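Local atomic coordinates of sulfur oxidation protein soxB (Thermus thermophilus, PDB entry 2WDE), a protein that probably releases sulfate by hydrolysis from a carrier-bound sulfur substrate during thiosulfate oxidation, at a pair of manganese ions in a 5'-nucleotidase-like fold. Residues A[34-39]-A[286-291]; A[282-287]-A[300-305]. All blocks are in the same frame, centred on the assembly; numbering follows the deposited sequence.

Near the N terminus, strand 29-34 of one mixed sheet runs into the metal-binding loop 34-39. Some 246 residues later the chain returns as 286-291, and contact 1 closes that very long excursion at the two manganese ions. Contact 2 closes a short one, with twelve residues between 282-287 and 300-305. The two are interleaved rather than nested: 286-291 starts in the first segment of contact 2 and ends inside its short loop, so His286 and Thr287 serve both. Contact 1 thus ties the two central sheets together at the metal site, while contact 2 pairs neighbouring strands of the second sheet. Thr291 OG1, accepting from Ala304 N, joins them directly.

Contact 1 (A[34-39]-A[286-291]); sequences FSDLHG and HTHDLT. With MN (manganese (II) ion), chain F; MN (manganese (II) ion), chain G; THJ (thiosulfate), chain H.
Asp36, His38 and His288 converge on one manganese ion. Asp36 gives OD1 at 2.1 Å, while NE2 of His38 and NE2 of His288 coordinate from the two loops; the imidazoles meet rim to rim around the ion, their planes 53° apart. Asp36 OD1 and His288 NE2 lie only 3.0 Å apart because they share that metal, not a hydrogen bond. The second manganese takes His286 ND1 at 2.3 Å, and a water and thiosulfate span the two ions, thiosulfate O2 on the first and O1 on the second. Asp132 OD2 bridges the two ions, and His163 and His263 complete the second site.

Aspartate suits position 36 because its other oxygen remains available for the protein. OD2 accepts His286 N on its syn side at 2.9 Å, joining the loops without a metal, and Ser35 OG reaches the same oxygen from above the carboxylate plane at 2.8 Å. Two donors therefore hold the carboxylate against rotation. Asn136 OD1 holds ND1 of His38, which steers NE2 to the metal. With chi1 at -175°, His286 extends its ring away from the backbone N and toward its ion, while its carbonyl O accepts from the bridging water at 2.7 Å. Such Asp-x-His and Gly-His-x-His loops mark the metallophosphoesterase fold.

In the first loop, Phe34 ends strand 29-34, bonded through its backbone to Leu128 of strand 124-129 and packed on helix 104-120. In the second, Asp289 and Thr291 touch strand 300-304 and helix 266-273.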
# COMPACT_ATOMS: atom_id res chain seq x y z
N PHE A 34 -6.96 9.42 4.25
CA PHE A 34 -6.90 8.07 3.69
C PHE A 34 -5.65 8.01 2.83
O PHE A 34 -5.12 9.04 2.43
CB PHE A 34 -8.15 7.74 2.87
CG PHE A 34 -8.30 8.57 1.63
CD1 PHE A 34 -7.83 8.12 0.40
CD2 PHE A 34 -8.98 9.78 1.68
CE1 PHE A 34 -7.98 8.89 -0.75
CE2 PHE A 34 -9.13 10.55 0.53
CZ PHE A 34 -8.64 10.09 -0.69
N SER A 35 -5.16 6.82 2.57
CA SER A 35 -3.95 6.71 1.75
C SER A 35 -3.95 5.37 1.06
O SER A 35 -4.67 4.46 1.45
CB SER A 35 -2.71 6.82 2.64
OG SER A 35 -1.52 6.89 1.87
N ASP A 36 -3.14 5.28 0.00
CA ASP A 36 -2.97 4.02 -0.71
C ASP A 36 -4.26 3.36 -1.21
O ASP A 36 -4.45 2.13 -1.13
CB ASP A 36 -2.13 3.06 0.14
CG ASP A 36 -0.71 3.58 0.38
OD1 ASP A 36 0.21 3.28 -0.42
OD2 ASP A 36 -0.50 4.32 1.38
N LEU A 37 -5.14 4.18 -1.76
CA LEU A 37 -6.40 3.68 -2.31
C LEU A 37 -6.10 2.75 -3.49
O LEU A 37 -6.81 1.79 -3.72
CB LEU A 37 -7.28 4.85 -2.78
CG LEU A 37 -8.62 4.52 -3.45
CD1 LEU A 37 -9.55 3.73 -2.55
CD2 LEU A 37 -9.29 5.81 -3.91
N HIS A 38 -5.02 3.03 -4.22
CA HIS A 38 -4.65 2.22 -5.37
C HIS A 38 -5.81 2.00 -6.34
O HIS A 38 -6.11 0.87 -6.75
CB HIS A 38 -4.00 0.90 -4.93
CG HIS A 38 -2.58 1.07 -4.47
ND1 HIS A 38 -1.51 1.09 -5.34
CD2 HIS A 38 -2.05 1.20 -3.23
CE1 HIS A 38 -0.39 1.24 -4.66
NE2 HIS A 38 -0.69 1.31 -3.37
N GLY A 39 -6.46 3.10 -6.70
CA GLY A 39 -7.57 3.16 -7.64
C GLY A 39 -8.74 2.23 -7.41
O GLY A 39 -9.55 2.02 -8.31
N HIS A 286 2.17 4.72 2.49
CA HIS A 286 3.13 3.77 1.91
C HIS A 286 3.20 2.36 2.49
O HIS A 286 3.23 1.39 1.75
CB HIS A 286 4.54 4.35 1.81
CG HIS A 286 5.52 3.43 1.13
ND1 HIS A 286 5.41 3.09 -0.20
CD2 HIS A 286 6.61 2.79 1.60
CE1 HIS A 286 6.38 2.25 -0.52
NE2 HIS A 286 7.13 2.06 0.56
N THR A 287 3.29 2.26 3.82
CA THR A 287 3.39 0.94 4.43
C THR A 287 2.06 0.23 4.62
O THR A 287 2.03 -0.92 5.04
CB THR A 287 4.26 0.96 5.70
OG1 THR A 287 3.99 2.16 6.45
CG2 THR A 287 5.75 0.92 5.33
N HIS A 288 0.96 0.90 4.26
CA HIS A 288 -0.38 0.30 4.34
C HIS A 288 -0.73 -0.13 5.77
O HIS A 288 -1.45 -1.10 5.99
CB HIS A 288 -0.49 -0.90 3.37
CG HIS A 288 -0.46 -0.53 1.91
ND1 HIS A 288 -1.07 -1.28 0.94
CD2 HIS A 288 0.13 0.51 1.27
CE1 HIS A 288 -0.85 -0.74 -0.25
NE2 HIS A 288 -0.14 0.36 -0.08
N ASP A 289 -0.24 0.62 6.75
CA ASP A 289 -0.46 0.30 8.16
C ASP A 289 -1.82 0.76 8.71
O ASP A 289 -2.52 1.58 8.09
CB ASP A 289 0.68 0.90 8.99
CG ASP A 289 2.00 0.15 8.81
OD1 ASP A 289 1.98 -1.09 8.93
OD2 ASP A 289 3.04 0.80 8.52
N LEU A 290 -2.17 0.26 9.89
CA LEU A 290 -3.35 0.70 10.62
C LEU A 290 -2.93 1.01 12.04
O LEU A 290 -2.25 0.19 12.68
CB LEU A 290 -4.45 -0.38 10.65
CG LEU A 290 -5.43 -0.33 9.46
CD1 LEU A 290 -6.12 -1.67 9.27
CD2 LEU A 290 -6.45 0.80 9.60
N THR A 291 -3.31 2.19 12.53
CA THR A 291 -2.99 2.61 13.90
C THR A 291 -4.26 3.10 14.59
O THR A 291 -4.57 4.29 14.56
CB THR A 291 -1.91 3.71 13.93
OG1 THR A 291 -2.31 4.80 13.08
CG2 THR A 291 -0.55 3.17 13.47
MN MN F . 0.73 1.67 -1.70
MN MN G . 3.82 3.45 -1.85
S1 THJ H . 3.56 0.09 -2.27
O1 THJ H . 4.22 1.29 -2.73
O2 THJ H . 2.12 0.08 -2.53
O3 THJ H . 3.88 -0.23 -0.88
S2 THJ H . 4.32 -1.44 -3.38
O HOH W 1 2.42 1.97 -0.74

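Contact 2 (A[282-287]-A[300-305]); sequences ILSGHT and TWIVAG. With MN (manganese (II) ion), chain G; THJ (thiosulfate), chain H.
Ile282, Leu283 and Ser284 pair in parallel with Ile302, Val303 and Ala304, and this is the close part of the contact. Ile282 N donates to Trp301 O at 2.8 Å, and Ile282 O receives Val303 N. Farther on, Ser284 N uses Val303 O, and Gly305 N reaches Ser284 O at 3.0 Å as the strands end.

Side chains pack on both faces of the pair. On one, CG1 of Ile282 meets CG2 of Thr300 at 3.8 Å; a chi1 of -54° sets the threonine OG1 beside its own N, bonded to Ile279 O, and turns the methyl to the isoleucine. On the other, Leu283 and Val303 run alongside each other, with CD2 of the leucine 4.1 Å from CB of the valine.

The strands belong to the metallophosphoesterase alpha/beta sandwich, in the mixed sheet where 281-284 lies between 257-262 and 300-304. Val303 packs on Val329 of strand 323-333 in the opposing sheet, so apolar chains suit this inter-sheet face. Helix 266-273 covers the face of Ile282, Ser284 and Ile302, and accommodates the serine because its OG bonds Asp269 OD2. Ala304 packs its CB against the Asp289 loop, where a small side chain fits.

The contact loosens at its ends. Trp301 is partly exposed; its ring swings away from 282-287 and makes a cation-pi contact with Arg296. Past Ser284 the chain leaves the sheet: Gly285, without a side chain, passes into a turn closed by a weak Thr287 N to Gly285 O bond, and His286 departs for its manganese, its ring stacked with Tyr219.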
# COMPACT_ATOMS: atom_id res chain seq x y z
N ILE A 282 2.36 13.08 12.05
CA ILE A 282 2.71 12.54 10.74
C ILE A 282 1.60 11.60 10.34
O ILE A 282 1.21 10.74 11.12
CB ILE A 282 4.07 11.78 10.70
CG1 ILE A 282 5.24 12.71 11.03
CG2 ILE A 282 4.29 11.20 9.30
CD1 ILE A 282 6.57 11.97 11.30
N LEU A 283 1.06 11.79 9.13
CA LEU A 283 0.04 10.92 8.57
C LEU A 283 0.87 10.03 7.64
O LEU A 283 1.27 10.46 6.56
CB LEU A 283 -0.98 11.74 7.78
CG LEU A 283 -1.74 12.74 8.67
CD1 LEU A 283 -2.71 13.56 7.82
CD2 LEU A 283 -2.47 12.02 9.81
N SER A 284 1.15 8.82 8.12
CA SER A 284 2.03 7.88 7.43
C SER A 284 1.38 6.96 6.38
O SER A 284 0.67 6.02 6.72
CB SER A 284 2.79 7.01 8.44
OG SER A 284 3.62 7.80 9.28
N GLY A 285 1.71 7.20 5.11
CA GLY A 285 1.23 6.34 4.04
C GLY A 285 2.32 5.34 3.66
O GLY A 285 3.27 5.14 4.42
N HIS A 286 2.17 4.72 2.49
CA HIS A 286 3.13 3.77 1.91
C HIS A 286 3.20 2.36 2.49
O HIS A 286 3.23 1.39 1.75
CB HIS A 286 4.54 4.35 1.81
CG HIS A 286 5.52 3.43 1.13
ND1 HIS A 286 5.41 3.09 -0.20
CD2 HIS A 286 6.61 2.79 1.60
CE1 HIS A 286 6.38 2.25 -0.52
NE2 HIS A 286 7.13 2.06 0.56
N THR A 287 3.29 2.26 3.82
CA THR A 287 3.39 0.94 4.43
C THR A 287 2.06 0.23 4.62
O THR A 287 2.03 -0.92 5.04
CB THR A 287 4.26 0.96 5.70
OG1 THR A 287 3.99 2.16 6.45
CG2 THR A 287 5.75 0.92 5.33
N THR A 300 6.32 13.54 18.51
CA THR A 300 5.42 13.44 17.36
C THR A 300 4.41 12.31 17.48
O THR A 300 4.74 11.23 17.97
CB THR A 300 6.25 13.22 16.06
OG1 THR A 300 7.25 14.24 15.95
CG2 THR A 300 5.36 13.22 14.80
N TRP A 301 3.19 12.56 17.00
CA TRP A 301 2.17 11.52 16.93
C TRP A 301 2.16 11.04 15.47
O TRP A 301 2.27 11.85 14.54
CB TRP A 301 0.78 12.06 17.26
CG TRP A 301 0.61 12.41 18.72
CD1 TRP A 301 0.48 13.66 19.25
CD2 TRP A 301 0.49 11.49 19.82
NE1 TRP A 301 0.31 13.58 20.61
CE2 TRP A 301 0.31 12.27 20.99
CE3 TRP A 301 0.52 10.10 19.93
CZ2 TRP A 301 0.17 11.69 22.25
CZ3 TRP A 301 0.38 9.53 21.19
CH2 TRP A 301 0.23 10.33 22.34
N ILE A 302 2.00 9.74 15.30
CA ILE A 302 1.97 9.13 13.96
C ILE A 302 0.68 8.34 13.78
O ILE A 302 0.33 7.50 14.63
CB ILE A 302 3.19 8.22 13.76
CG1 ILE A 302 4.49 9.01 13.89
CG2 ILE A 302 3.09 7.44 12.43
CD1 ILE A 302 5.75 8.16 13.70
N VAL A 303 0.00 8.59 12.67
CA VAL A 303 -1.25 7.91 12.33
C VAL A 303 -1.11 7.38 10.90
O VAL A 303 -0.80 8.14 9.98
CB VAL A 303 -2.45 8.88 12.45
CG1 VAL A 303 -3.72 8.24 11.87
CG2 VAL A 303 -2.64 9.33 13.93
N ALA A 304 -1.33 6.08 10.71
CA ALA A 304 -1.18 5.44 9.39
C ALA A 304 -2.42 5.59 8.52
O ALA A 304 -3.53 5.74 9.04
CB ALA A 304 -0.78 3.97 9.55
N GLY A 305 -2.24 5.52 7.20
CA GLY A 305 -3.31 5.72 6.24
C GLY A 305 -4.03 4.49 5.72
O GLY A 305 -4.96 4.60 4.93
MN MN G . 3.82 3.45 -1.85
S1 THJ H . 3.56 0.09 -2.27
O1 THJ H . 4.22 1.29 -2.73
O2 THJ H . 2.12 0.08 -2.53
O3 THJ H . 3.88 -0.23 -0.88
S2 THJ H . 4.32 -1.44 -3.38
O HOH W 1 2.42 1.97 -0.74